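Rifamycin polyketide synthase (Amycolatopsis mediterranei, PDB 4LN9) probably dehydrates the β-hydroxyacyl polyketide intermediate, as the double-hotdog dehydratase domain of the terminal module of the rifamycin assembly line. Local coordinates at residues A[103-108]-A[145-150]; A[116-121]-A[133-138]; A[163-168]-A[281-286]. One frame throughout, in Å; residues are numbered along the deposited sequence.

In the fold
Interactions 1 and 2 lie close together, their centres about 8 Å apart, and both belong to neighbouring strands of the N-terminal hotdog: strand 131-139 pairs with 116-122 in interaction 2 and adjoins strand 146-154 of interaction 1. Interaction 2 is the more buried, a regular hairpin ladder held by six backbone bonds. In interaction 1 the pairing runs out after two bridges, and side chains of E105, R147 and H148 take over where strand 98-104 ends, with E105 exposed and H148 buried. Interaction 3 lies on the opposite side of the chain's centre, about 30 Å from interaction 1 between centres. There a strandless linker packs phenylalanine rings and arginine stems against strand 279-285, with a single direct hydrogen bond.

Interaction 1. Residues A[103-108]-A[145-150]; sequences VIEAPL and WLRHAT
H148 and E105 carry this contact, one reaching forward to the turn after strand 98-104, the other reaching back to R147. The imidazole leaves its strand with CG anti to the carbonyl carbon (chi1 -64°), which brings the ring against residues 106-108. Its ND1 donates to A106 O at 2.8 Å; the acceptor lies in the ring plane, although ND1 stands well above the plane of the A106 carbonyl. L108 covers one face, its CA 3.9 Å from the ring centroid in a CH-pi contact and its CB also over the ring, while the backbone carbon of L146 lies beyond the opposite face, toward the rim. The ND1 bond and the cover by L108 probably limit the ring's rotation. NE2 points to OG of S137 on strand 131-139, a probable hydrogen bond modelled too short for its length to be trusted.

The E105-R147 salt bridge is built differently. Carboxylate and guanidinium planes stand 78° apart, so it is not the flat two-toothed pairing. NE of R147 gives the straighter bond, 3.2 Å to E105 OE2, approaching from above the carboxylate plane; NH2 lies only 2.6 Å from OE1, but the bond is bent and weak. The R147 chain turns at chi3, and T150 CB lies over one face of its guanidinium.

Between the segments the backbones pair briefly: V103 N bonds T150 O at 2.9 Å, T150 N returns the bond to V103 O, and E105 N reaches H148 O at 2.7 Å. I104 CD1 rests against A149 CB on the face turned to helix 80-93. A classic beta bulge at H148-A149, opposite V135 of strand 131-139, falls where the antiparallel 98-104/146-154 pairing of the N-terminal hotdog ends.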
loop_
_atom_site.group_PDB
_atom_site.type_symbol
_atom_site.label_atom_id
_atom_site.label_comp_id
_atom_site.label_asym_id
_atom_site.label_seq_id
_atom_site.Cartn_x
_atom_site.Cartn_y
_atom_site.Cartn_z
ATOM N N VAL A 103 -10.429 -17.744 -8.514
ATOM C CA VAL A 103 -9.813 -18.553 -9.557
ATOM C C VAL A 103 -8.294 -18.510 -9.447
ATOM O O VAL A 103 -7.705 -17.434 -9.335
ATOM C CB VAL A 103 -10.240 -18.087 -10.962
ATOM C CG1 VAL A 103 -9.482 -18.860 -12.031
ATOM C CG2 VAL A 103 -11.743 -18.255 -11.141
ATOM N N ILE A 104 -7.674 -19.682 -9.357
ATOM C CA ILE A 104 -6.219 -19.760 -9.283
ATOM C C ILE A 104 -5.608 -19.794 -10.681
ATOM O O ILE A 104 -5.964 -20.637 -11.502
ATOM C CB ILE A 104 -5.748 -20.993 -8.487
ATOM C CG1 ILE A 104 -6.549 -21.130 -7.190
ATOM C CG2 ILE A 104 -4.259 -20.894 -8.184
ATOM C CD1 ILE A 104 -6.187 -20.105 -6.137
ATOM N N GLU A 105 -4.745 -18.825 -10.968
ATOM C CA GLU A 105 -4.280 -18.593 -12.330
ATOM C C GLU A 105 -2.939 -19.276 -12.572
ATOM O O GLU A 105 -2.661 -19.745 -13.677
ATOM C CB GLU A 105 -4.142 -17.097 -12.593
ATOM C CG GLU A 105 -5.412 -16.307 -12.340
ATOM C CD GLU A 105 -5.483 -15.059 -13.193
ATOM O OE1 GLU A 105 -6.611 -14.607 -13.486
ATOM O OE2 GLU A 105 -4.430 -14.655 -13.734
ATOM N N ALA A 106 -2.038 -19.119 -11.606
ATOM C CA ALA A 106 -0.629 -19.439 -11.790
ATOM C C ALA A 106 0.019 -19.652 -10.427
ATOM O O ALA A 106 -0.237 -18.892 -9.493
ATOM C CB ALA A 106 0.075 -18.315 -12.542
ATOM N N PRO A 107 0.853 -20.694 -10.303
ATOM C CA PRO A 107 1.469 -21.049 -9.025
ATOM C C PRO A 107 2.301 -19.911 -8.434
ATOM O O PRO A 107 3.060 -19.259 -9.152
ATOM C CB PRO A 107 2.371 -22.228 -9.392
ATOM C CG PRO A 107 1.703 -22.850 -10.570
ATOM C CD PRO A 107 1.122 -21.700 -11.346
ATOM N N LEU A 108 2.120 -19.653 -7.142
ATOM C CA LEU A 108 2.967 -18.711 -6.415
ATOM C C LEU A 108 4.228 -19.408 -5.911
ATOM O O LEU A 108 4.242 -19.974 -4.817
ATOM C CB LEU A 108 2.185 -18.084 -5.251
ATOM C CG LEU A 108 2.907 -17.206 -4.219
ATOM C CD1 LEU A 108 4.069 -16.438 -4.845
ATOM C CD2 LEU A 108 1.925 -16.250 -3.553
ATOM N N TRP A 145 5.098 -7.926 -12.231
ATOM C CA TRP A 145 4.308 -8.716 -11.296
ATOM C C TRP A 145 3.590 -9.822 -12.007
ATOM O O TRP A 145 3.086 -9.629 -13.115
ATOM C CB TRP A 145 3.288 -7.820 -10.616
ATOM C CG TRP A 145 3.905 -6.805 -9.696
ATOM C CD1 TRP A 145 4.512 -5.600 -10.037
ATOM C CD2 TRP A 145 3.921 -6.842 -8.236
ATOM N NE1 TRP A 145 4.900 -4.919 -8.914
ATOM C CE2 TRP A 145 4.608 -5.627 -7.801
ATOM C CE3 TRP A 145 3.510 -7.759 -7.281
ATOM C CZ2 TRP A 145 4.798 -5.334 -6.464
ATOM C CZ3 TRP A 145 3.696 -7.447 -5.936
ATOM C CH2 TRP A 145 4.346 -6.274 -5.539
ATOM N N LEU A 146 3.357 -10.920 -11.291
ATOM C CA LEU A 146 2.618 -12.063 -11.822
ATOM C C LEU A 146 1.316 -12.202 -11.026
ATOM O O LEU A 146 1.309 -11.984 -9.815
ATOM C CB LEU A 146 3.479 -13.324 -11.657
ATOM C CG LEU A 146 3.118 -14.676 -12.285
ATOM C CD1 LEU A 146 2.685 -14.522 -13.737
ATOM C CD2 LEU A 146 4.303 -15.629 -12.171
ATOM N N ARG A 147 0.188 -12.368 -11.719
ATOM C CA ARG A 147 -1.067 -12.598 -11.005
ATOM C C ARG A 147 -1.298 -14.074 -10.729
ATOM O O ARG A 147 -1.121 -14.916 -11.608
ATOM C CB ARG A 147 -2.267 -12.000 -11.741
ATOM C CG ARG A 147 -3.508 -11.917 -10.866
ATOM C CD ARG A 147 -4.609 -11.093 -11.511
ATOM N NE ARG A 147 -5.277 -11.835 -12.574
ATOM C CZ ARG A 147 -6.319 -11.380 -13.258
ATOM N NH1 ARG A 147 -6.839 -10.195 -12.966
ATOM N NH2 ARG A 147 -6.852 -12.114 -14.225
ATOM N N HIS A 148 -1.736 -14.384 -9.512
ATOM C CA HIS A 148 -1.849 -15.776 -9.096
ATOM C C HIS A 148 -3.268 -16.190 -8.894
ATOM O O HIS A 148 -3.592 -17.377 -8.936
ATOM C CB HIS A 148 -1.059 -16.010 -7.826
ATOM C CG HIS A 148 0.418 -15.796 -7.994
ATOM N ND1 HIS A 148 1.179 -16.611 -8.746
ATOM C CD2 HIS A 148 1.229 -14.720 -7.640
ATOM C CE1 HIS A 148 2.435 -16.131 -8.794
ATOM N NE2 HIS A 148 2.467 -14.981 -8.104
ATOM N N ALA A 149 -4.108 -15.226 -8.547
ATOM C CA ALA A 149 -5.504 -15.510 -8.286
ATOM C C ALA A 149 -6.318 -14.238 -8.404
ATOM O O ALA A 149 -5.844 -13.150 -8.077
ATOM C CB ALA A 149 -5.670 -16.123 -6.904
ATOM N N THR A 150 -7.563 -14.390 -8.831
ATOM C CA THR A 150 -8.472 -13.264 -8.938
ATOM C C THR A 150 -9.866 -13.735 -8.547
ATOM O O THR A 150 -10.225 -14.886 -8.799
ATOM C CB THR A 150 -8.489 -12.702 -10.375
ATOM O OG1 THR A 150 -9.330 -11.544 -10.433
ATOM C CG2 THR A 150 -8.997 -13.748 -11.357
#

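Interaction 2. Residues A[116-121]-A[133-138]; sequences VRVQVA and VDVFSL
V116-A121 and V133-L138 form the two arms of an antiparallel beta hairpin in the N-terminal hotdog sheet. Three hydrogen-bonded pairs, R117 with L138, Q119 with F136 and A121 with D134, each use both amides and both carbonyls, giving six bonds. In the central pair F136 N reaches Q119 O at 2.8 Å, and Q119 N reaches F136 O at the same length. At the R117-L138 end R117 N meets L138 O 2.9 Å away.

The intervening amides look outward, V116, V118 and V120 to strand 52-59, V133 and V135 to strand 146-154, so both arms are bonded on both sides. Buried side-chain polar groups find partners beyond the hairpin. D134 OD1 accepts from T150 OG1 and OD2 from NE2 of Q49 of the second subunit; Q119 NE2 donates to the carbonyl of Q46 of that subunit. S137 OG probably pairs with H148 NE2 on strand 146-154, though the modelled separation is doubtfully short.

V120 and V133 lie side by side, CG1 to CG2 at 3.8 Å, on the face where V120 and V135 meet helix 80-93. On the other face, A121 CB touches the F136 ring at its edge, 4.2 Å from CE2.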
loop_
_atom_site.group_PDB
_atom_site.type_symbol
_atom_site.label_atom_id
_atom_site.label_comp_id
_atom_site.label_asym_id
_atom_site.label_seq_id
_atom_site.Cartn_x
_atom_site.Cartn_y
_atom_site.Cartn_z
ATOM N N VAL A 116 10.180 -13.473 -2.265
ATOM C CA VAL A 116 9.237 -12.998 -3.266
ATOM C C VAL A 116 8.234 -12.046 -2.630
ATOM O O VAL A 116 7.797 -12.256 -1.498
ATOM C CB VAL A 116 8.496 -14.163 -3.952
ATOM C CG1 VAL A 116 7.743 -14.997 -2.926
ATOM C CG2 VAL A 116 7.553 -13.639 -5.023
ATOM N N ARG A 117 8.063 -10.888 -3.263
ATOM C CA ARG A 117 7.146 -9.881 -2.751
ATOM C C ARG A 117 5.727 -10.289 -3.119
ATOM O O ARG A 117 5.491 -10.792 -4.216
ATOM C CB ARG A 117 7.476 -8.518 -3.361
ATOM C CG ARG A 117 6.603 -7.383 -2.856
ATOM C CD ARG A 117 7.091 -6.040 -3.376
ATOM N NE ARG A 117 8.305 -5.600 -2.695
ATOM C CZ ARG A 117 9.081 -4.610 -3.121
ATOM N NH1 ARG A 117 8.784 -3.971 -4.244
ATOM N NH2 ARG A 117 10.168 -4.276 -2.439
ATOM N N VAL A 118 4.817 -10.237 -2.148
ATOM C CA VAL A 118 3.435 -10.636 -2.396
ATOM C C VAL A 118 2.465 -9.498 -2.119
ATOM O O VAL A 118 2.694 -8.672 -1.236
ATOM C CB VAL A 118 3.027 -11.867 -1.563
ATOM C CG1 VAL A 118 1.570 -12.221 -1.821
ATOM C CG2 VAL A 118 3.931 -13.047 -1.887
ATOM N N GLN A 119 1.413 -9.415 -2.922
ATOM C CA GLN A 119 0.428 -8.375 -2.724
ATOM C C GLN A 119 -0.991 -8.903 -2.854
ATOM O O GLN A 119 -1.309 -9.630 -3.793
ATOM C CB GLN A 119 0.661 -7.223 -3.696
ATOM C CG GLN A 119 -0.142 -5.983 -3.347
ATOM C CD GLN A 119 0.143 -4.831 -4.283
ATOM O OE1 GLN A 119 -0.726 -4.406 -5.042
ATOM N NE2 GLN A 119 1.349 -4.279 -4.193
ATOM N N VAL A 120 -1.833 -8.570 -1.881
ATOM C CA VAL A 120 -3.254 -8.850 -1.992
ATOM C C VAL A 120 -4.017 -7.553 -2.183
ATOM O O VAL A 120 -3.971 -6.664 -1.333
ATOM C CB VAL A 120 -3.792 -9.573 -0.744
ATOM C CG1 VAL A 120 -5.193 -10.107 -1.004
ATOM C CG2 VAL A 120 -2.852 -10.700 -0.343
ATOM N N ALA A 121 -4.640 -7.411 -3.346
ATOM C CA ALA A 121 -5.333 -6.179 -3.682
ATOM C C ALA A 121 -6.843 -6.354 -3.610
ATOM O O ALA A 121 -7.426 -7.146 -4.352
ATOM C CB ALA A 121 -4.912 -5.685 -5.058
ATOM N N VAL A 133 -10.857 -9.200 -5.519
ATOM C CA VAL A 133 -9.589 -9.472 -4.858
ATOM C C VAL A 133 -8.624 -10.124 -5.845
ATOM O O VAL A 133 -9.050 -10.864 -6.735
ATOM C CB VAL A 133 -9.778 -10.370 -3.615
ATOM C CG1 VAL A 133 -10.423 -11.693 -4.001
ATOM C CG2 VAL A 133 -8.450 -10.598 -2.912
ATOM N N ASP A 134 -7.391 -9.620 -5.871
ATOM C CA ASP A 134 -6.356 -10.187 -6.731
ATOM C C ASP A 134 -5.104 -10.445 -5.906
ATOM O O ASP A 134 -4.797 -9.686 -4.988
ATOM C CB ASP A 134 -6.031 -9.228 -7.881
ATOM C CG ASP A 134 -7.169 -9.101 -8.878
ATOM O OD1 ASP A 134 -7.259 -9.948 -9.793
ATOM O OD2 ASP A 134 -7.906 -8.093 -8.811
ATOM N N VAL A 135 -4.402 -11.534 -6.204
ATOM C CA VAL A 135 -3.134 -11.816 -5.540
ATOM C C VAL A 135 -1.974 -11.777 -6.529
ATOM O O VAL A 135 -2.023 -12.418 -7.578
ATOM C CB VAL A 135 -3.159 -13.179 -4.819
ATOM C CG1 VAL A 135 -1.799 -13.483 -4.210
ATOM C CG2 VAL A 135 -4.242 -13.192 -3.750
ATOM N N PHE A 136 -0.990 -10.927 -6.245
ATOM C CA PHE A 136 0.156 -10.745 -7.136
ATOM C C PHE A 136 1.448 -11.138 -6.431
ATOM O O PHE A 136 1.585 -10.929 -5.223
ATOM C CB PHE A 136 0.261 -9.290 -7.596
ATOM C CG PHE A 136 -0.966 -8.782 -8.294
ATOM C CD1 PHE A 136 -1.168 -9.037 -9.642
ATOM C CD2 PHE A 136 -1.835 -7.920 -7.645
ATOM C CE1 PHE A 136 -2.285 -8.546 -10.294
ATOM C CE2 PHE A 136 -2.934 -7.395 -8.300
ATOM C CZ PHE A 136 -3.173 -7.729 -9.621
ATOM N N SER A 137 2.475 -11.410 -7.232
ATOM C CA SER A 137 3.827 -11.551 -6.709
ATOM C C SER A 137 4.877 -10.911 -7.612
ATOM O O SER A 137 4.711 -10.835 -8.831
ATOM C CB SER A 137 4.162 -13.024 -6.466
ATOM O OG SER A 137 4.369 -13.708 -7.688
ATOM N N LEU A 138 5.976 -10.489 -6.994
ATOM C CA LEU A 138 7.120 -9.926 -7.700
ATOM C C LEU A 138 8.404 -10.543 -7.156
ATOM O O LEU A 138 8.803 -10.267 -6.024
ATOM C CB LEU A 138 7.166 -8.407 -7.503
ATOM C CG LEU A 138 8.290 -7.660 -8.227
ATOM C CD1 LEU A 138 8.123 -7.779 -9.734
ATOM C CD2 LEU A 138 8.333 -6.200 -7.800
#

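Interaction 3. Residues A[163-168]-A[281-286]; sequences AAFDFA and RVRVAK
F167 loses more surface than any other residue here, wedging its ring edge-on against strand 279-285. With CG anti to its carbonyl carbon (chi1 -78°), the ring reaches obliquely to the strand and presents its rim to the backbone: CE1 comes 3.7 Å from R283 N, close to the ring plane, and CZ sits 4.0 Å from R283 CB. CD1 rests on R281 CB. Over the F167 face lies CD2 of F165, so the two phenylalanines of the linker brace one another as well as the strand.

R281 runs past the ring in the opposite direction, extended from CG to NE, which carries the guanidinium to F167 O. NH1 donates to that oxygen at 3.0 Å; the oxygen lies in the guanidinium plane, but the bond is noticeably bent, with 132° at the hydrogen. The same nitrogen donates to a water that in turn bonds A168 O, 2.8 Å on each leg, so NH1 serves F167 O directly and A168 O through the water. NH2 is engaged in a salt bridge with E299, and the guanidinium has a cation-pi contact with W170.

R283 works through its stem. CD lies over the F165 ring, 3.9 Å from the centroid in a CH-pi contact, and the chain crosses the phenylalanine at about a right angle; NE goes on to a salt bridge with E214.

V282 and V284 point to the other side of the strand, toward helix 236-251. The linker from strand 146-154 to strand 176-178 thus runs roughly antiparallel to strand 279-285 over the outer face of the C-terminal sheet, whose inner face wraps its central helix, as in the double-hotdog fold.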
loop_
_atom_site.group_PDB
_atom_site.type_symbol
_atom_site.label_atom_id
_atom_site.label_comp_id
_atom_site.label_asym_id
_atom_site.label_seq_id
_atom_site.Cartn_x
_atom_site.Cartn_y
_atom_site.Cartn_z
ATOM N N ALA A 163 -23.316 -26.721 11.846
ATOM C CA ALA A 163 -23.043 -27.632 10.740
ATOM C C ALA A 163 -24.318 -28.343 10.290
ATOM O O ALA A 163 -25.194 -28.627 11.106
ATOM C CB ALA A 163 -21.987 -28.648 11.151
ATOM N N ALA A 164 -24.422 -28.637 8.999
ATOM C CA ALA A 164 -25.596 -29.342 8.500
ATOM C C ALA A 164 -25.492 -30.840 8.776
ATOM O O ALA A 164 -26.435 -31.459 9.271
ATOM C CB ALA A 164 -25.788 -29.080 7.014
ATOM N N PHE A 165 -24.307 -31.391 8.539
ATOM C CA PHE A 165 -24.056 -32.814 8.736
ATOM C C PHE A 165 -23.947 -33.150 10.223
ATOM O O PHE A 165 -23.525 -32.317 11.026
ATOM C CB PHE A 165 -22.772 -33.220 8.007
ATOM C CG PHE A 165 -22.450 -34.684 8.108
ATOM C CD1 PHE A 165 -23.088 -35.606 7.292
ATOM C CD2 PHE A 165 -21.553 -35.146 9.059
ATOM C CE1 PHE A 165 -22.816 -36.957 7.402
ATOM C CE2 PHE A 165 -21.274 -36.496 9.172
ATOM C CZ PHE A 165 -21.904 -37.403 8.341
ATOM N N ASP A 166 -24.374 -34.353 10.592
ATOM C CA ASP A 166 -24.325 -34.797 11.981
ATOM C C ASP A 166 -22.930 -35.286 12.368
ATOM O O ASP A 166 -22.651 -36.484 12.329
ATOM C CB ASP A 166 -25.349 -35.907 12.216
ATOM C CG ASP A 166 -25.510 -36.252 13.681
ATOM O OD1 ASP A 166 -24.899 -35.563 14.526
ATOM O OD2 ASP A 166 -26.265 -37.196 13.989
ATOM N N PHE A 167 -22.076 -34.360 12.790
ATOM C CA PHE A 167 -20.696 -34.694 13.126
ATOM C C PHE A 167 -20.602 -35.329 14.514
ATOM O O PHE A 167 -19.562 -35.871 14.890
ATOM C CB PHE A 167 -19.803 -33.450 13.042
ATOM C CG PHE A 167 -19.416 -33.074 11.636
ATOM C CD1 PHE A 167 -18.368 -33.717 10.995
ATOM C CD2 PHE A 167 -20.087 -32.063 10.962
ATOM C CE1 PHE A 167 -18.003 -33.366 9.708
ATOM C CE2 PHE A 167 -19.714 -31.697 9.681
ATOM C CZ PHE A 167 -18.684 -32.362 9.046
ATOM N N ALA A 168 -21.714 -35.304 15.249
ATOM C CA ALA A 168 -21.772 -35.902 16.584
ATOM C C ALA A 168 -21.762 -37.430 16.558
ATOM O O ALA A 168 -21.358 -38.070 17.529
ATOM C CB ALA A 168 -22.986 -35.391 17.346
ATOM N N ARG A 281 -12.938 -32.241 12.296
ATOM C CA ARG A 281 -13.640 -33.337 11.639
ATOM C C ARG A 281 -14.247 -32.818 10.344
ATOM O O ARG A 281 -14.838 -31.739 10.321
ATOM C CB ARG A 281 -14.760 -33.862 12.540
ATOM C CG ARG A 281 -14.303 -34.390 13.890
ATOM C CD ARG A 281 -15.499 -34.848 14.712
ATOM N NE ARG A 281 -15.171 -34.971 16.129
ATOM C CZ ARG A 281 -16.029 -35.345 17.074
ATOM N NH1 ARG A 281 -17.297 -35.594 16.769
ATOM N NH2 ARG A 281 -15.627 -35.424 18.335
ATOM N N VAL A 282 -14.052 -33.560 9.259
ATOM C CA VAL A 282 -14.415 -33.076 7.931
ATOM C C VAL A 282 -15.270 -34.082 7.162
ATOM O O VAL A 282 -15.139 -35.294 7.348
ATOM C CB VAL A 282 -13.169 -32.706 7.101
ATOM C CG1 VAL A 282 -12.204 -31.875 7.933
ATOM C CG2 VAL A 282 -12.484 -33.963 6.585
ATOM N N ARG A 283 -16.253 -33.565 6.424
ATOM C CA ARG A 283 -16.945 -34.338 5.389
ATOM C C ARG A 283 -16.691 -33.724 4.017
ATOM O O ARG A 283 -16.951 -32.541 3.802
ATOM C CB ARG A 283 -18.455 -34.383 5.659
ATOM C CG ARG A 283 -19.264 -35.011 4.530
ATOM C CD ARG A 283 -20.762 -34.875 4.766
ATOM N NE ARG A 283 -21.552 -35.541 3.730
ATOM C CZ ARG A 283 -22.000 -34.942 2.631
ATOM N NH1 ARG A 283 -21.710 -33.668 2.404
ATOM N NH2 ARG A 283 -22.751 -35.610 1.765
ATOM N N VAL A 284 -16.166 -34.528 3.097
ATOM C CA VAL A 284 -15.947 -34.075 1.728
ATOM C C VAL A 284 -16.805 -34.869 0.748
ATOM O O VAL A 284 -16.842 -36.098 0.802
ATOM C CB VAL A 284 -14.462 -34.178 1.326
ATOM C CG1 VAL A 284 -14.272 -33.740 -0.119
ATOM C CG2 VAL A 284 -13.602 -33.332 2.254
ATOM N N ALA A 285 -17.564 -34.160 -0.084
ATOM C CA ALA A 285 -18.442 -34.806 -1.060
ATOM C C ALA A 285 -18.317 -34.214 -2.463
ATOM O O ALA A 285 -17.613 -33.225 -2.671
ATOM C CB ALA A 285 -19.889 -34.761 -0.589
ATOM N N LYS A 286 -19.074 -34.777 -3.403
ATOM C CA LYS A 286 -19.036 -34.351 -4.803
ATOM C C LYS A 286 -20.392 -33.811 -5.252
ATOM O O LYS A 286 -21.303 -34.584 -5.550
ATOM C CB LYS A 286 -18.635 -35.523 -5.702
ATOM C CG LYS A 286 -17.146 -35.823 -5.707
ATOM C CD LYS A 286 -16.877 -37.299 -5.458
ATOM C CE LYS A 286 -15.390 -37.615 -5.563
ATOM N NZ LYS A 286 -15.033 -38.828 -4.761
HETATM O O HOH W 1 -18.771 -37.366 18.404
#